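Cytochrome c-555 (Chlorobium tepidum, PDB 4J20) carries a single covalently bound heme c and transfers electrons in a green sulfur photosynthetic bacterium, although its exact role in photosynthesis is not established. Local coordinates at residues Ala10-Ala14 / Ser15-Cys19; Gln42-Asn45 / Thr46-Lys50. The protein carries 2 engineered substitutions. One frame throughout, in Å; residues are numbered along the deposited sequence. Where two conformers were deposited one is given.

Contact 1 of 2, residues Ala10-Ala14 / Ser15-Cys19. With HEB (heme b/c), chain I.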
loop_
_atom_site.group_PDB
_atom_site.type_symbol
_atom_site.label_atom_id
_atom_site.label_comp_id
_atom_site.label_asym_id
_atom_site.label_seq_id
_atom_site.Cartn_x
_atom_site.Cartn_y
_atom_site.Cartn_z
ATOM N N ALA A 10 -7.908 -6.470 6.390
ATOM C CA ALA A 10 -8.110 -7.812 5.868
ATOM C C ALA A 10 -7.412 -7.954 4.515
ATOM O O ALA A 10 -6.773 -8.999 4.232
ATOM C CB ALA A 10 -9.612 -8.142 5.726
ATOM N N THR A 11 -7.522 -6.937 3.656
ATOM C CA THR A 11 -6.874 -6.988 2.351
ATOM C C THR A 11 -5.368 -6.911 2.528
ATOM O O THR A 11 -4.623 -7.635 1.881
ATOM C CB THR A 11 -7.394 -5.893 1.425
ATOM O OG1 THR A 11 -8.757 -6.188 1.105
ATOM C CG2 THR A 11 -6.632 -5.835 0.143
ATOM N N TYR A 12 -4.919 -6.035 3.417
ATOM C CA TYR A 12 -3.489 -5.885 3.637
ATOM C C TYR A 12 -2.905 -7.232 4.065
ATOM O O TYR A 12 -1.873 -7.684 3.514
ATOM C CB TYR A 12 -3.220 -4.850 4.742
ATOM C CG TYR A 12 -1.755 -4.830 5.112
ATOM C CD1 TYR A 12 -0.828 -4.241 4.254
ATOM C CD2 TYR A 12 -1.277 -5.464 6.241
ATOM C CE1 TYR A 12 0.546 -4.286 4.524
ATOM C CE2 TYR A 12 0.098 -5.519 6.497
ATOM C CZ TYR A 12 0.974 -4.934 5.618
ATOM O OH TYR A 12 2.346 -4.981 5.851
ATOM N N ASP A 13 -3.502 -7.879 5.048
ATOM C CA ASP A 13 -2.960 -9.117 5.554
ATOM C C ASP A 13 -2.884 -10.182 4.472
ATOM O O ASP A 13 -1.885 -10.944 4.391
ATOM C CB ASP A 13 -3.813 -9.655 6.703
ATOM C CG ASP A 13 -3.667 -8.854 7.985
ATOM O OD1 ASP A 13 -2.699 -8.068 8.144
ATOM O OD2 ASP A 13 -4.581 -9.006 8.836
ATOM N N ALA A 14 -3.907 -10.267 3.631
ATOM C CA ALA A 14 -3.975 -11.345 2.650
ATOM C C ALA A 14 -3.199 -11.082 1.367
ATOM O O ALA A 14 -2.731 -12.041 0.734
ATOM C CB ALA A 14 -5.413 -11.628 2.314
ATOM N N SER A 15 -3.017 -9.813 1.003
ATOM C CA SER A 15 -2.554 -9.499 -0.339
ATOM C C SER A 15 -1.345 -8.568 -0.377
ATOM O O SER A 15 -0.810 -8.354 -1.478
ATOM C CB SER A 15 -3.683 -8.880 -1.165
ATOM O OG SER A 15 -4.720 -9.826 -1.397
ATOM N N CYS A 16 -0.943 -7.975 0.732
ATOM C CA CYS A 16 0.042 -6.912 0.705
ATOM C C CYS A 16 1.176 -7.177 1.662
ATOM O O CYS A 16 2.341 -6.818 1.369
ATOM C CB CYS A 16 -0.637 -5.564 1.020
ATOM S SG CYS A 16 -2.202 -5.260 0.171
ATOM N N ALA A 17 0.872 -7.694 2.838
ATOM C CA ALA A 17 1.888 -7.986 3.845
ATOM C C ALA A 17 2.973 -8.871 3.291
ATOM O O ALA A 17 4.115 -8.793 3.737
ATOM C CB ALA A 17 1.195 -8.648 5.040
ATOM N N THR A 18 2.649 -9.751 2.359
ATOM C CA THR A 18 3.647 -10.648 1.867
ATOM C C THR A 18 4.918 -9.907 1.429
ATOM O O THR A 18 6.026 -10.393 1.659
ATOM C CB THR A 18 3.080 -11.524 0.751
ATOM O OG1 THR A 18 4.070 -12.479 0.350
ATOM C CG2 THR A 18 2.656 -10.683 -0.400
ATOM N N CYS A 19 4.795 -8.721 0.862
ATOM C CA CYS A 19 5.959 -7.890 0.585
ATOM C C CYS A 19 6.191 -6.821 1.625
ATOM O O CYS A 19 7.354 -6.554 1.969
ATOM C CB CYS A 19 5.861 -7.234 -0.794
ATOM S SG CYS A 19 5.833 -8.434 -2.110
HETATM FE FE HEB I . 3.197 -2.390 -2.615
HETATM C CHA HEB I . 5.050 0.434 -2.983
HETATM C CHB HEB I . 0.584 -0.521 -1.415
HETATM C CHC HEB I . 1.278 -5.181 -2.409
HETATM C CHD HEB I . 5.868 -4.292 -3.534
HETATM N NA HEB I . 2.873 -0.430 -2.290
HETATM C C1A HEB I . 3.792 0.606 -2.473
HETATM C C2A HEB I . 3.180 1.834 -2.045
HETATM C C3A HEB I . 1.964 1.550 -1.591
HETATM C C4A HEB I . 1.755 0.144 -1.738
HETATM C CMA HEB I . 0.930 2.513 -1.028
HETATM C CAA HEB I . 3.891 3.187 -2.074
HETATM C CBA HEB I . 3.420 4.037 -3.258
HETATM C CGA HEB I . 4.143 5.353 -3.412
HETATM O O1A HEB I . 5.147 5.637 -2.695
HETATM O O2A HEB I . 3.717 6.106 -4.325
HETATM N NB HEB I . 1.317 -2.784 -2.018
HETATM C C1B HEB I . 0.362 -1.866 -1.586
HETATM C C2B HEB I . -0.893 -2.524 -1.382
HETATM C C3B HEB I . -0.701 -3.831 -1.634
HETATM C C4B HEB I . 0.669 -4.019 -2.053
HETATM C CMB HEB I . -2.106 -1.796 -0.861
HETATM C CAB HEB I . -1.670 -4.984 -1.555
HETATM C CBB HEB I . -2.972 -4.735 -2.332
HETATM N NC HEB I . 3.539 -4.337 -2.881
HETATM C C1C HEB I . 2.593 -5.344 -2.774
HETATM C C2C HEB I . 3.196 -6.614 -3.095
HETATM C C3C HEB I . 4.488 -6.373 -3.345
HETATM C C4C HEB I . 4.710 -4.971 -3.272
HETATM C CMC HEB I . 2.448 -7.942 -2.977
HETATM C CAC HEB I . 5.599 -7.372 -3.654
HETATM C CBC HEB I . 5.386 -8.283 -4.861
HETATM N ND HEB I . 5.093 -1.994 -3.165
HETATM C C1D HEB I . 6.050 -2.936 -3.522
HETATM C C2D HEB I . 7.288 -2.301 -3.814
HETATM C C3D HEB I . 7.050 -0.885 -3.649
HETATM C C4D HEB I . 5.676 -0.757 -3.245
HETATM C CMD HEB I . 8.593 -2.929 -4.236
HETATM C CAD HEB I . 8.049 0.246 -3.823
HETATM C CBD HEB I . 8.183 0.742 -5.282
HETATM C CGD HEB I . 9.146 1.861 -5.368
HETATM O O1D HEB I . 8.875 2.911 -4.765
HETATM O O2D HEB I . 10.186 1.721 -5.964
HETATM O O HOH W 1 0.068 -10.990 2.293
#
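The carbonyl oxygen of Tyr12 is gripped by two backbone N-H groups where helix 5-15 ends: Ala17 N binds Tyr12 O at 2.8 Å and with a nearly straight N-H (162°), whereas Cys16 N, at 2.9 Å from Tyr12 O, comes in more bent (146°). The two donors reach the oxygen from opposite faces of the carbonyl plane. The carbonyl one residue earlier, Thr11 O, takes the N-H of Ser15, with N at 2.8 Å from the oxygen. The Tyr12 side chain follows the chain round this bend. With CG anti to the backbone N (chi1 172°), its ring is laid beside residues 16 and 17: Ala17 N stands 3.8 Å above one face, displaced toward the rim, while Tyr12 CE2 meets the Ala17 methyl CB at 3.6 Å. Cys16 CB approaches Tyr12 CD1 obliquely. Tyr82 meets the same ring with the planes inclined, and Val30 and Met83 also pack on the tyrosine.

This is the start of the Cys-X-X-Cys-His heme-attachment motif of class I c-type cytochromes, entered directly from the N-terminal helix. Cys16 SG is bonded to heme CAB (1.8 Å), a carbon derived from a vinyl group, and Cys19 SG to CAC; the two thioethers are on neighbouring pyrrole rings. The intervening turn is tied by a backbone bond from Cys19 N to Cys16 O. On the outer side of the bend a water donates to Asp13 O and accepts from Thr18 N, while the carboxylate of Asp13 forms a salt bridge with Lys9.

Contact 2 of 2, residues Gln42-Asn45 / Thr46-Lys50. With HEB (heme b/c), chain I; SO4 (sulfate ion), chain C.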
loop_
_atom_site.group_PDB
_atom_site.type_symbol
_atom_site.label_atom_id
_atom_site.label_comp_id
_atom_site.label_asym_id
_atom_site.label_seq_id
_atom_site.Cartn_x
_atom_site.Cartn_y
_atom_site.Cartn_z
ATOM N N GLN A 42 2.835 12.426 -0.711
ATOM C CA GLN A 42 2.217 12.404 -2.015
ATOM C C GLN A 42 0.717 12.494 -1.910
ATOM O O GLN A 42 0.056 12.797 -2.906
ATOM C CB GLN A 42 2.591 11.162 -2.802
ATOM C CG GLN A 42 4.054 11.062 -3.134
ATOM C CD GLN A 42 4.340 9.827 -3.860
ATOM O OE1 GLN A 42 4.254 8.738 -3.291
ATOM N NE2 GLN A 42 4.598 9.942 -5.151
ATOM N N GLY A 43 0.159 12.121 -0.734
ATOM C CA GLY A 43 -1.275 12.085 -0.484
ATOM C C GLY A 43 -1.891 10.773 -0.930
ATOM O O GLY A 43 -1.322 10.010 -1.713
ATOM N N MET A 44 -3.058 10.501 -0.365
ATOM C CA MET A 44 -3.742 9.248 -0.605
ATOM C C MET A 44 -4.146 9.055 -2.030
ATOM O O MET A 44 -4.077 7.929 -2.540
ATOM C CB MET A 44 -4.944 9.068 0.339
ATOM C CG MET A 44 -4.533 8.805 1.772
ATOM S SD MET A 44 -3.803 7.137 2.003
ATOM C CE MET A 44 -5.184 6.064 1.614
ATOM N N ASN A 45 -4.639 10.067 -2.706
ATOM C CA ASN A 45 -5.065 9.886 -4.072
ATOM C C ASN A 45 -3.940 9.287 -4.925
ATOM O O ASN A 45 -4.153 8.328 -5.660
ATOM C CB ASN A 45 -5.593 11.189 -4.660
ATOM C CG ASN A 45 -6.151 10.993 -6.039
ATOM O OD1 ASN A 45 -5.537 11.363 -7.029
ATOM N ND2 ASN A 45 -7.287 10.332 -6.113
ATOM N N THR A 46 -2.749 9.839 -4.811
ATOM C CA THR A 46 -1.607 9.360 -5.579
ATOM C C THR A 46 -1.185 7.981 -5.069
ATOM O O THR A 46 -0.922 7.091 -5.878
ATOM C CB THR A 46 -0.456 10.320 -5.475
ATOM O OG1 THR A 46 -0.816 11.500 -6.199
ATOM C CG2 THR A 46 0.802 9.747 -6.056
ATOM N N LEU A 47 -1.099 7.777 -3.739
ATOM C CA LEU A 47 -0.690 6.460 -3.268
ATOM C C LEU A 47 -1.622 5.364 -3.778
ATOM O O LEU A 47 -1.169 4.290 -4.188
ATOM C CB LEU A 47 -0.639 6.420 -1.722
ATOM C CG LEU A 47 0.448 7.265 -1.078
ATOM C CD1 LEU A 47 0.338 7.254 0.418
ATOM C CD2 LEU A 47 1.824 6.785 -1.486
ATOM N N VAL A 48 -2.908 5.597 -3.656
ATOM C CA VAL A 48 -3.889 4.606 -4.091
ATOM C C VAL A 48 -3.833 4.418 -5.622
ATOM O O VAL A 48 -3.902 3.278 -6.119
ATOM C CB VAL A 48 -5.291 4.970 -3.592
ATOM C CG1 VAL A 48 -6.313 3.965 -4.154
ATOM C CG2 VAL A 48 -5.319 4.988 -2.056
ATOM N N SER A 49 -3.719 5.509 -6.384
ATOM C CA SER A 49 -3.652 5.383 -7.835
ATOM C C SER A 49 -2.449 4.559 -8.256
ATOM O O SER A 49 -2.539 3.668 -9.143
ATOM C CB SER A 49 -3.560 6.760 -8.483
ATOM O OG SER A 49 -3.378 6.616 -9.888
ATOM N N LYS A 50 -1.301 4.811 -7.646
ATOM C CA LYS A 50 -0.111 4.062 -8.023
ATOM C C LYS A 50 -0.240 2.614 -7.589
ATOM O O LYS A 50 0.307 1.711 -8.268
ATOM C CB LYS A 50 1.125 4.713 -7.432
ATOM C CG LYS A 50 1.465 6.052 -8.149
ATOM C CD LYS A 50 2.580 6.828 -7.456
ATOM C CE LYS A 50 3.938 6.157 -7.600
ATOM N NZ LYS A 50 4.966 6.893 -6.784
HETATM FE FE HEB I . 3.197 -2.390 -2.615
HETATM C CHA HEB I . 5.050 0.434 -2.983
HETATM C CHB HEB I . 0.584 -0.521 -1.415
HETATM C CHC HEB I . 1.278 -5.181 -2.409
HETATM C CHD HEB I . 5.868 -4.292 -3.534
HETATM N NA HEB I . 2.873 -0.430 -2.290
HETATM C C1A HEB I . 3.792 0.606 -2.473
HETATM C C2A HEB I . 3.180 1.834 -2.045
HETATM C C3A HEB I . 1.964 1.550 -1.591
HETATM C C4A HEB I . 1.755 0.144 -1.738
HETATM C CMA HEB I . 0.930 2.513 -1.028
HETATM C CAA HEB I . 3.891 3.187 -2.074
HETATM C CBA HEB I . 3.420 4.037 -3.258
HETATM C CGA HEB I . 4.143 5.353 -3.412
HETATM O O1A HEB I . 5.147 5.637 -2.695
HETATM O O2A HEB I . 3.717 6.106 -4.325
HETATM N NB HEB I . 1.317 -2.784 -2.018
HETATM C C1B HEB I . 0.362 -1.866 -1.586
HETATM C C2B HEB I . -0.893 -2.524 -1.382
HETATM C C3B HEB I . -0.701 -3.831 -1.634
HETATM C C4B HEB I . 0.669 -4.019 -2.053
HETATM C CMB HEB I . -2.106 -1.796 -0.861
HETATM C CAB HEB I . -1.670 -4.984 -1.555
HETATM C CBB HEB I . -2.972 -4.735 -2.332
HETATM N NC HEB I . 3.539 -4.337 -2.881
HETATM C C1C HEB I . 2.593 -5.344 -2.774
HETATM C C2C HEB I . 3.196 -6.614 -3.095
HETATM C C3C HEB I . 4.488 -6.373 -3.345
HETATM C C4C HEB I . 4.710 -4.971 -3.272
HETATM C CMC HEB I . 2.448 -7.942 -2.977
HETATM C CAC HEB I . 5.599 -7.372 -3.654
HETATM C CBC HEB I . 5.386 -8.283 -4.861
HETATM N ND HEB I . 5.093 -1.994 -3.165
HETATM C C1D HEB I . 6.050 -2.936 -3.522
HETATM C C2D HEB I . 7.288 -2.301 -3.814
HETATM C C3D HEB I . 7.050 -0.885 -3.649
HETATM C C4D HEB I . 5.676 -0.757 -3.245
HETATM C CMD HEB I . 8.593 -2.929 -4.236
HETATM C CAD HEB I . 8.049 0.246 -3.823
HETATM C CBD HEB I . 8.183 0.742 -5.282
HETATM C CGD HEB I . 9.146 1.861 -5.368
HETATM O O1D HEB I . 8.875 2.911 -4.765
HETATM O O2D HEB I . 10.186 1.721 -5.964
HETATM S S SO4 C . -5.037 13.550 -0.725
HETATM O O1 SO4 C . -5.860 12.626 -1.528
HETATM O O2 SO4 C . -5.858 14.676 -0.303
HETATM O O3 SO4 C . -4.585 12.822 0.524
HETATM O O4 SO4 C . -3.952 13.908 -1.693
HETATM O O HOH W 2 -2.514 12.598 -3.689
HETATM O O HOH W 3 0.982 13.469 -5.547
HETATM O O HOH W 4 -3.210 13.488 -6.318
#
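A local contact at the N-terminus of helix 44-53 brings its first turns beside one heme propionate. Gly43 takes the N-cap position with positive phi (86°), and its carbonyl oxygen accepts from Leu47 N in the carbonyl plane at 3.0 Å; Met44 O and Asn45 O continue the ladder to Val48 N and Ser49 N. A sulfate sits at the helix end, bound by Met44 N through O3 (2.9 Å) and by Asn45 N through O1. One water bridges Gln42 O, Thr46 N and sulfate O4, and a second links Gln42 O to Thr46 OG1. Bends at chi2 and chi3 fold the Met44 chain back, bringing CE to 3.8 Å from Val48 CG2; Met44 also touches Val80 and Ala81 of helix 73-85. Leu47 points its CD2 branch at the propionate, 3.3 Å from heme CGA. In the conformer described, Lys50, bent at chi3 (70°), swings its ammonium to heme O2A, with NZ at 2.9 Å, and makes a cation-pi contact with Tyr55. So placed, the lysine charge should offset that of the propionate, and the sulfate, probably from the crystallisation liquor, is consistent with the anion affinity of helix-start N-H groups.

How the contacts relate
Contact 1 comes first along the chain and closes before contact 2 opens. Their centres lie about 18 Å apart on opposite sides of the chain's centre, and their nearest atoms are about 11 Å apart, without touching. Residues 10-19 span the end of helix 5-15 and the beginning of helix 17-20; residues 42-50 lead into helix 44-53. Both contacts lean on helix 73-85, which meets Thr11, Tyr12 and Cys16 in one and Met44 and Leu47 in the other. Both also reach the same heme, the first through its thioether-bearing rim and the second through a propionate, so the cofactor is held at well-separated points of one small, mainly helical cytochrome c fold.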